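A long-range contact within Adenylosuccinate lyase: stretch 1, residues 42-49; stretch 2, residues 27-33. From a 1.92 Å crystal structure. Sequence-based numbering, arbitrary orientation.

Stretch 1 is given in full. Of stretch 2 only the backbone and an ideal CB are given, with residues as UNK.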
# COMPACT_ATOMS: atom_id res chain seq x y z
N GLY B 42 49.93 2.21 -9.87
CA GLY B 42 49.63 2.22 -11.30
C GLY B 42 48.65 1.15 -11.76
O GLY B 42 48.16 1.21 -12.89
N THR B 43 48.36 0.18 -10.90
CA THR B 43 47.55 -0.97 -11.29
C THR B 43 46.13 -0.57 -11.69
O THR B 43 45.64 -0.97 -12.74
CB THR B 43 47.50 -2.03 -10.17
OG1 THR B 43 48.83 -2.48 -9.89
CG2 THR B 43 46.65 -3.21 -10.60
N ALA B 44 45.47 0.22 -10.84
CA ALA B 44 44.11 0.67 -11.12
C ALA B 44 44.06 1.49 -12.41
O ALA B 44 43.13 1.36 -13.21
CB ALA B 44 43.57 1.47 -9.95
N ALA B 45 45.06 2.34 -12.63
CA ALA B 45 45.06 3.19 -13.82
C ALA B 45 45.24 2.35 -15.09
O ALA B 45 44.69 2.67 -16.14
CB ALA B 45 46.15 4.24 -13.71
N GLU B 46 46.04 1.30 -14.98
CA GLU B 46 46.28 0.38 -16.09
C GLU B 46 44.98 -0.30 -16.52
O GLU B 46 44.65 -0.33 -17.71
CB GLU B 46 47.30 -0.68 -15.66
CG GLU B 46 47.51 -1.80 -16.66
CD GLU B 46 48.49 -1.44 -17.76
OE1 GLU B 46 48.95 -0.28 -17.79
OE2 GLU B 46 48.80 -2.32 -18.60
N ILE B 47 44.25 -0.83 -15.55
CA ILE B 47 43.00 -1.53 -15.82
C ILE B 47 41.94 -0.55 -16.32
O ILE B 47 41.19 -0.85 -17.26
CB ILE B 47 42.51 -2.29 -14.57
CG1 ILE B 47 43.53 -3.37 -14.18
CG2 ILE B 47 41.13 -2.89 -14.79
CD1 ILE B 47 43.17 -4.14 -12.91
N ARG B 48 41.90 0.63 -15.72
CA ARG B 48 40.96 1.68 -16.12
C ARG B 48 41.09 2.01 -17.61
O ARG B 48 40.09 2.22 -18.29
CB ARG B 48 41.19 2.94 -15.27
CG ARG B 48 40.24 4.10 -15.56
CD ARG B 48 40.40 5.24 -14.54
NE ARG B 48 40.02 4.84 -13.18
CZ ARG B 48 40.87 4.76 -12.15
NH1 ARG B 48 42.16 5.04 -12.31
NH2 ARG B 48 40.43 4.39 -10.95
N ALA B 49 42.31 2.03 -18.11
CA ALA B 49 42.56 2.44 -19.50
C ALA B 49 42.23 1.38 -20.55
O ALA B 49 42.09 1.70 -21.73
CB ALA B 49 44.02 2.89 -19.66
N UNK B 27 35.11 -0.82 -8.28
CA UNK B 27 36.23 -1.76 -8.09
C UNK B 27 37.57 -1.04 -8.19
O UNK B 27 38.51 -1.34 -7.46
CB UNK B 27 36.17 -2.89 -9.12
N UNK B 28 37.66 -0.08 -9.11
CA UNK B 28 38.94 0.58 -9.36
C UNK B 28 39.20 1.65 -8.30
O UNK B 28 40.35 2.00 -8.05
CB UNK B 28 38.96 1.20 -10.76
N UNK B 29 38.14 2.16 -7.69
CA UNK B 29 38.29 3.12 -6.60
C UNK B 29 38.96 2.47 -5.39
O UNK B 29 39.92 3.01 -4.83
CB UNK B 29 36.93 3.69 -6.20
N UNK B 30 38.46 1.30 -4.97
CA UNK B 30 39.07 0.61 -3.84
C UNK B 30 40.45 0.06 -4.23
O UNK B 30 41.39 0.06 -3.43
CB UNK B 30 38.16 -0.52 -3.35
N UNK B 31 40.60 -0.37 -5.48
CA UNK B 31 41.90 -0.90 -5.93
C UNK B 31 42.96 0.19 -5.88
O UNK B 31 44.09 -0.06 -5.46
CB UNK B 31 41.80 -1.47 -7.35
N UNK B 32 42.60 1.40 -6.29
CA UNK B 32 43.53 2.53 -6.26
C UNK B 32 43.87 2.90 -4.82
O UNK B 32 45.02 3.19 -4.49
CB UNK B 32 42.94 3.74 -6.99
N UNK B 33 42.87 2.87 -3.95
CA UNK B 33 43.10 3.10 -2.52
C UNK B 33 44.13 2.10 -1.99
O UNK B 33 45.05 2.47 -1.25
CB UNK B 33 41.79 2.99 -1.74

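Both stretches are helical, residues 43-49 against 27-33; their axes approach to 8.9 Å and their N-to-C directions differ by 155°, a nearly antiparallel pair. The register is set where the CA of Ala44 lies 5.2 Å from the CA of position 32, close enough that a small residue on stretch 1 suits the crossing.

Position 27 has helical backbone angles (-58/-38) and nothing of stretch 1 within 5.5 Å of its ideal CB, so this contact leaves the choice wide. The deposited residue is Glu27, whose OE2 is hydrogen-bonded elsewhere in the structure.

At position 28, CA-to-CB points toward stretch 1. The ideal CB lies 3.5 Å from Arg48 NH2 and 4.7 Å from Ala44 CB, and Ile47 offers an aliphatic surface nearby. A medium-sized apolar chain, such as leucine, isoleucine or methionine, would suit; an acid could also be considered beside the guanidinium. The residue is Leu28, with chi1 m and chi2 t. Its CD2 lies 3.8 Å from Ile47 CG2 and 4.5 Å from Ala44 CB, while its CB packs against Arg48 NH2. With 85 Å² covered, it has the largest covered area of any residue in the contact.

Position 29 points away and position 30 is out of reach; neither ideal CB has an atom of stretch 1 within 5.5 Å. Many helix-compatible residues would fit as far as this contact is concerned. They are Ala29 and Ile30.

Position 31 again points toward stretch 1, its ideal CB 4.3 Å from Ala44 CB. Beyond it lie the methyls Thr43 CG2 and Ile47 CD1, which favour an apolar chain long enough to reach them: leucine or methionine, perhaps isoleucine. Leu31 is deposited, with chi1 t and chi2 p. Its CD2 meets all three neighbours, 3.8 Å from Ala44 CA, 4.1 Å from Thr43 CG2 and 3.9 Å from Ile47 CD1.

At position 32 CA-to-CB points sideways. The ideal CB is 3.8 Å from Ala44 CB and 4.7 Å from Arg48 NH2, so a long chain can pass the alanine and approach a positive charge; glutamate suits best, with glutamine as a neutral alternative. Glu32 extends with chi1 and chi2 both t, bringing OE1 to 3.3 Å from Arg48 NH2. This is a salt bridge, but its hydrogen bond is weak, with an N-H...O angle of 138°.

Position 33 is out of reach, with no stretch 1 atom within 5.5 Å of its ideal CB, and tolerates many residues here; it is Ala33.

Stretch 2 (27-33) ELAILEA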
# COMPACT_ATOMS: atom_id res chain seq x y z
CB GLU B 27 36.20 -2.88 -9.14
CG GLU B 27 35.05 -3.88 -9.01
CD GLU B 27 35.33 -5.00 -8.00
OE1 GLU B 27 36.29 -4.88 -7.20
OE2 GLU B 27 34.58 -6.00 -8.01
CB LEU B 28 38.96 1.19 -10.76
CG LEU B 28 38.94 0.16 -11.88
CD1 LEU B 28 38.94 0.83 -13.24
CD2 LEU B 28 40.13 -0.78 -11.73
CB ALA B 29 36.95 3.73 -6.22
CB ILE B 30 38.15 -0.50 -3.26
CG1 ILE B 30 38.76 -1.09 -1.99
CG2 ILE B 30 37.88 -1.60 -4.29
CD1 ILE B 30 38.97 -0.05 -0.90
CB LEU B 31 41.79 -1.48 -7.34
CG LEU B 31 43.05 -2.12 -7.95
CD1 LEU B 31 43.51 -3.32 -7.15
CD2 LEU B 31 42.80 -2.52 -9.41
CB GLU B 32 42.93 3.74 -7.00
CG GLU B 32 43.79 5.00 -6.95
CD GLU B 32 43.26 6.13 -7.82
OE1 GLU B 32 42.42 5.88 -8.71
OE2 GLU B 32 43.69 7.28 -7.60
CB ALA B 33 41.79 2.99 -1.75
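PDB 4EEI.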